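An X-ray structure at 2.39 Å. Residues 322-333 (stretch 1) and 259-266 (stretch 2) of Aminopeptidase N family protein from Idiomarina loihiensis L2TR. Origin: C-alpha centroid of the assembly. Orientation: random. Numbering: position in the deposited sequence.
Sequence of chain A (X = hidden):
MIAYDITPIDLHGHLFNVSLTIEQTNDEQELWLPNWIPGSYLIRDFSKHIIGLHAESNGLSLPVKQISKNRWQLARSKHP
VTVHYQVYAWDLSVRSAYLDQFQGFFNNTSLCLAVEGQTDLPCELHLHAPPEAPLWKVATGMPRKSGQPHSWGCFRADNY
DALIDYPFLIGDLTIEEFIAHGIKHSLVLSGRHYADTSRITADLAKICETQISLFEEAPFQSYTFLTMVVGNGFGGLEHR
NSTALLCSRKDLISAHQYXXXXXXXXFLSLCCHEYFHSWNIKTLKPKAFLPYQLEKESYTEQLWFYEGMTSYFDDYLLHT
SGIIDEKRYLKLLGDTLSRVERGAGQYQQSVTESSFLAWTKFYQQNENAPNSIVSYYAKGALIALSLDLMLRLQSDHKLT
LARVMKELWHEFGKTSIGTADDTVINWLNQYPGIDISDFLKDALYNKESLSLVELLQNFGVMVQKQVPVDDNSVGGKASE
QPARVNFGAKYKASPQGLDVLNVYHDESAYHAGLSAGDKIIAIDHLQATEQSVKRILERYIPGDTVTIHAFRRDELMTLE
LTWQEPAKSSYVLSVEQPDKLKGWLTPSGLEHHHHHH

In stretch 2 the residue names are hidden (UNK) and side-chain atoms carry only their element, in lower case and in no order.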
# COMPACT_ATOMS: atom_id res chain seq x y z
N GLY A 322 4.95 19.84 -9.60
CA GLY A 322 4.02 20.65 -10.37
C GLY A 322 2.84 19.92 -11.01
O GLY A 322 2.26 20.43 -11.96
N ILE A 323 2.48 18.75 -10.50
CA ILE A 323 1.35 18.01 -11.06
C ILE A 323 0.06 18.58 -10.47
O ILE A 323 -0.93 18.78 -11.18
CB ILE A 323 1.44 16.50 -10.73
CG1 ILE A 323 2.76 15.92 -11.26
CG2 ILE A 323 0.27 15.76 -11.36
CD1 ILE A 323 2.94 16.05 -12.75
N ILE A 324 0.07 18.85 -9.16
CA ILE A 324 -1.09 19.41 -8.48
C ILE A 324 -0.72 20.71 -7.75
O ILE A 324 0.41 20.85 -7.26
CB ILE A 324 -1.67 18.43 -7.44
CG1 ILE A 324 -0.62 18.15 -6.35
CG2 ILE A 324 -2.11 17.13 -8.14
CD1 ILE A 324 -1.14 17.35 -5.19
N ASP A 325 -1.66 21.64 -7.67
CA ASP A 325 -1.40 22.91 -6.99
C ASP A 325 -1.49 22.75 -5.48
O ASP A 325 -1.77 21.66 -4.98
CB ASP A 325 -2.38 23.99 -7.46
CG ASP A 325 -3.82 23.64 -7.16
OD1 ASP A 325 -4.11 23.13 -6.06
OD2 ASP A 325 -4.68 23.89 -8.04
N GLU A 326 -1.27 23.84 -4.75
CA GLU A 326 -1.32 23.78 -3.29
C GLU A 326 -2.72 23.56 -2.73
O GLU A 326 -2.87 23.10 -1.61
CB GLU A 326 -0.70 25.06 -2.69
CG GLU A 326 -1.69 26.09 -2.15
CD GLU A 326 -2.38 26.88 -3.24
OE1 GLU A 326 -2.08 26.65 -4.43
OE2 GLU A 326 -3.21 27.74 -2.89
N LYS A 327 -3.75 23.90 -3.51
CA LYS A 327 -5.12 23.71 -3.06
C LYS A 327 -5.41 22.21 -2.97
O LYS A 327 -5.89 21.71 -1.95
CB LYS A 327 -6.10 24.39 -4.02
CG LYS A 327 -6.05 25.92 -4.02
CD LYS A 327 -6.60 26.52 -2.73
CE LYS A 327 -6.60 28.05 -2.75
NZ LYS A 327 -5.54 28.65 -1.87
N ARG A 328 -5.11 21.49 -4.05
CA ARG A 328 -5.32 20.04 -4.08
C ARG A 328 -4.47 19.37 -3.01
O ARG A 328 -4.94 18.48 -2.30
CB ARG A 328 -4.94 19.47 -5.44
CG ARG A 328 -6.03 19.59 -6.47
CD ARG A 328 -5.65 18.96 -7.78
NE ARG A 328 -6.83 18.72 -8.60
CZ ARG A 328 -7.78 17.85 -8.30
NH1 ARG A 328 -7.69 17.12 -7.20
NH2 ARG A 328 -8.84 17.71 -9.09
N TYR A 329 -3.22 19.81 -2.90
CA TYR A 329 -2.34 19.22 -1.91
C TYR A 329 -2.85 19.38 -0.49
O TYR A 329 -2.87 18.41 0.29
CB TYR A 329 -0.93 19.81 -2.00
CG TYR A 329 -0.06 19.28 -0.89
CD1 TYR A 329 0.32 17.93 -0.86
CD2 TYR A 329 0.24 20.07 0.21
CE1 TYR A 329 0.96 17.39 0.24
CE2 TYR A 329 0.88 19.54 1.32
CZ TYR A 329 1.23 18.19 1.33
OH TYR A 329 1.81 17.64 2.45
N LEU A 330 -3.26 20.60 -0.13
CA LEU A 330 -3.74 20.86 1.22
C LEU A 330 -5.03 20.13 1.55
O LEU A 330 -5.32 19.86 2.72
CB LEU A 330 -3.90 22.37 1.46
CG LEU A 330 -2.60 23.15 1.71
CD1 LEU A 330 -2.92 24.62 1.93
CD2 LEU A 330 -1.86 22.59 2.92
N LYS A 331 -5.82 19.81 0.53
CA LYS A 331 -7.05 19.07 0.76
C LYS A 331 -6.61 17.67 1.18
O LYS A 331 -7.14 17.10 2.14
CB LYS A 331 -7.90 18.98 -0.51
CG LYS A 331 -9.12 18.08 -0.34
CD LYS A 331 -9.77 17.75 -1.68
CE LYS A 331 -10.79 16.64 -1.53
NZ LYS A 331 -11.39 16.25 -2.85
N LEU A 332 -5.63 17.12 0.47
CA LEU A 332 -5.10 15.80 0.78
C LEU A 332 -4.50 15.79 2.18
O LEU A 332 -4.61 14.79 2.91
CB LEU A 332 -4.03 15.39 -0.24
CG LEU A 332 -4.51 15.08 -1.67
CD1 LEU A 332 -3.32 14.91 -2.60
CD2 LEU A 332 -5.38 13.82 -1.65
N LEU A 333 -3.86 16.89 2.56
CA LEU A 333 -3.24 17.00 3.88
C LEU A 333 -4.32 17.02 4.96
O LEU A 333 -4.21 16.34 5.98
CB LEU A 333 -2.40 18.28 3.98
CG LEU A 333 -1.02 18.15 4.63
CD1 LEU A 333 -0.45 19.55 4.88
CD2 LEU A 333 -1.11 17.38 5.93
N UNK A 259 -8.26 18.49 -17.79
CA UNK A 259 -7.95 18.80 -16.41
C UNK A 259 -7.70 17.61 -15.49
O UNK A 259 -8.14 16.49 -15.74
c UNK A 259 -9.06 19.66 -15.80
o UNK A 259 -7.64 22.67 -17.16
c UNK A 259 -7.95 21.88 -16.24
o UNK A 259 -7.27 21.76 -15.20
c UNK A 259 -9.20 21.05 -16.40
N UNK A 260 -6.99 17.90 -14.40
CA UNK A 260 -6.68 16.93 -13.37
C UNK A 260 -7.97 16.68 -12.59
O UNK A 260 -8.79 17.58 -12.45
se UNK A 260 -4.51 15.08 -11.40
c UNK A 260 -3.10 15.71 -12.57
c UNK A 260 -5.63 17.53 -12.43
c UNK A 260 -5.41 16.77 -11.13
N UNK A 261 -8.15 15.45 -12.09
CA UNK A 261 -9.31 15.12 -11.28
C UNK A 261 -8.84 14.27 -10.11
O UNK A 261 -7.71 13.79 -10.10
c UNK A 261 -10.38 14.39 -12.12
n UNK A 261 -9.83 13.04 -14.05
c UNK A 261 -9.88 13.09 -12.72
o UNK A 261 -9.55 12.14 -12.01
N UNK A 262 -9.69 14.08 -9.11
CA UNK A 262 -9.33 13.32 -7.92
C UNK A 262 -8.92 11.88 -8.18
O UNK A 262 -8.01 11.35 -7.52
o UNK A 262 -11.21 14.89 -5.23
c UNK A 262 -10.48 13.36 -6.91
o UNK A 262 -10.48 15.73 -7.12
c UNK A 262 -10.74 14.76 -6.38
N UNK A 263 -9.57 11.23 -9.14
CA UNK A 263 -9.26 9.84 -9.44
C UNK A 263 -7.88 9.66 -10.06
O UNK A 263 -7.11 8.80 -9.62
c UNK A 263 -10.33 9.23 -10.34
o UNK A 263 -11.84 8.90 -8.52
n UNK A 263 -12.69 9.67 -10.45
c UNK A 263 -11.69 9.25 -9.69
N UNK A 264 -7.57 10.46 -11.08
CA UNK A 264 -6.27 10.37 -11.73
C UNK A 264 -5.19 10.74 -10.71
O UNK A 264 -4.11 10.15 -10.71
o UNK A 264 -1.23 11.41 -15.67
c UNK A 264 -4.14 10.17 -13.84
c UNK A 264 -4.88 11.33 -13.64
c UNK A 264 -4.36 12.53 -14.15
c UNK A 264 -2.92 10.19 -14.52
c UNK A 264 -3.15 12.57 -14.83
c UNK A 264 -2.43 11.40 -15.01
c UNK A 264 -6.22 11.30 -12.94
N UNK A 265 -5.50 11.69 -9.84
CA UNK A 265 -4.57 12.12 -8.80
C UNK A 265 -4.24 10.95 -7.87
O UNK A 265 -3.09 10.78 -7.45
c UNK A 265 -4.51 13.60 -6.68
o UNK A 265 -5.20 12.16 -4.89
c UNK A 265 -5.38 13.21 -5.50
n UNK A 265 -6.35 14.07 -5.19
c UNK A 265 -5.17 13.29 -8.01
N UNK A 266 -5.25 10.15 -7.54
CA UNK A 266 -5.05 9.00 -6.67
C UNK A 266 -4.07 8.02 -7.33
O UNK A 266 -3.23 7.43 -6.65
c UNK A 266 -6.39 8.29 -6.40
c UNK A 266 -6.17 6.99 -5.66
o UNK A 266 -7.20 9.14 -5.58
O HOH W 1 -5.53 16.34 -5.99

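Position 259 has five side-chain atoms: three carbons in a row, the third carrying two oxygens. That is a carboxylate two carbons beyond CB. The side chain does not reach stretch 1. The residue is Glu259, exposed and outside the contact.

Position 260 carries an unbranched chain of two carbons, one selenium and one carbon. Its CA-to-CB bond points toward stretch 1. The chain touches Ile323, Ile324 and Arg328. Selenium identifies selenomethionine, so the residue is Met260. The terminal CE lies 3.6 Å from Ile323 CG2, and CG lies 4.5 Å from Ile324 CG2. CG also lies over one face of the Arg328 guanidinium, 3.5 Å from Arg328 NE. The backbone takes part too: Arg328 NH2 gives a weak hydrogen bond to Met260 O at 3.4 Å.

Position 261 has two carbons, the second carrying one oxygen and one nitrogen. Its CA-to-CB bond points away from stretch 1, but its backbone still meets the partner: CA lies 3.4 Å from Arg328 NH2. The short amide is Asn261, and its side chain serves its own helix. Asn261 OD1 accepts from the backbone N of position 264 at 2.8 Å, which caps the helix start. Its backbone O lies over the same guanidinium face as Met260 CG.

Position 262 has two carbons, the second carrying two oxygens. The CA-to-CB bond points sideways, but the end of the side chain comes nearer to stretch 1. One oxygen sits near Arg328 and the other near Lys331. A carboxylate on so short a stem is Asp262. Asp262 OD1 accepts from Arg328 NH1 at 3.1 Å and from Arg328 NH2 at 3.2 Å. Asp262 OD2 meets Lys331 NZ at 2.7 Å. Both basic residues form salt bridges with this one carboxylate.

Position 263 again has two carbons, the second with one oxygen and one nitrogen. It is out of reach of stretch 1. It is Asn263, and its OD1 is hydrogen-bonded elsewhere in the structure.

Position 264 has one carbon leading to a six-carbon ring that bears an oxygen. Its side chain makes no contact with stretch 1. This is Tyr264, and it is buried.

Position 265 has three carbons, the third carrying one oxygen and one nitrogen. Its CA-to-CB bond points toward stretch 1, where the side chain meets Arg328 and Leu332. The longer amide is Gln265. Gln265 OE1 lies 3.6 Å from Leu332 CD2. Water 1 accepts from Gln265 NE2 at 2.5 Å and from Arg328 NH1 at 2.6 Å, so it bridges the two side chains.

Position 266 has one carbon carrying one oxygen and one carbon. Its CA-to-CB bond points away from stretch 1, which it does not touch. This beta-branched hydroxyl residue is Thr266. OG1 donates to Asp262 O at 3.1 Å.

The contact buries 416 Å² and centres on Arg328. Met260 CG and Asn261 O cover one face of its guanidinium, while Asp262 OD1 meets its edge and balances its charge. Lys331 adds a second salt bridge to Asp262. Ile323 and Ile324 pack against Met260, and Leu332 packs beside Gln265.

Stretch 2 (259-266) EMNDNYQT
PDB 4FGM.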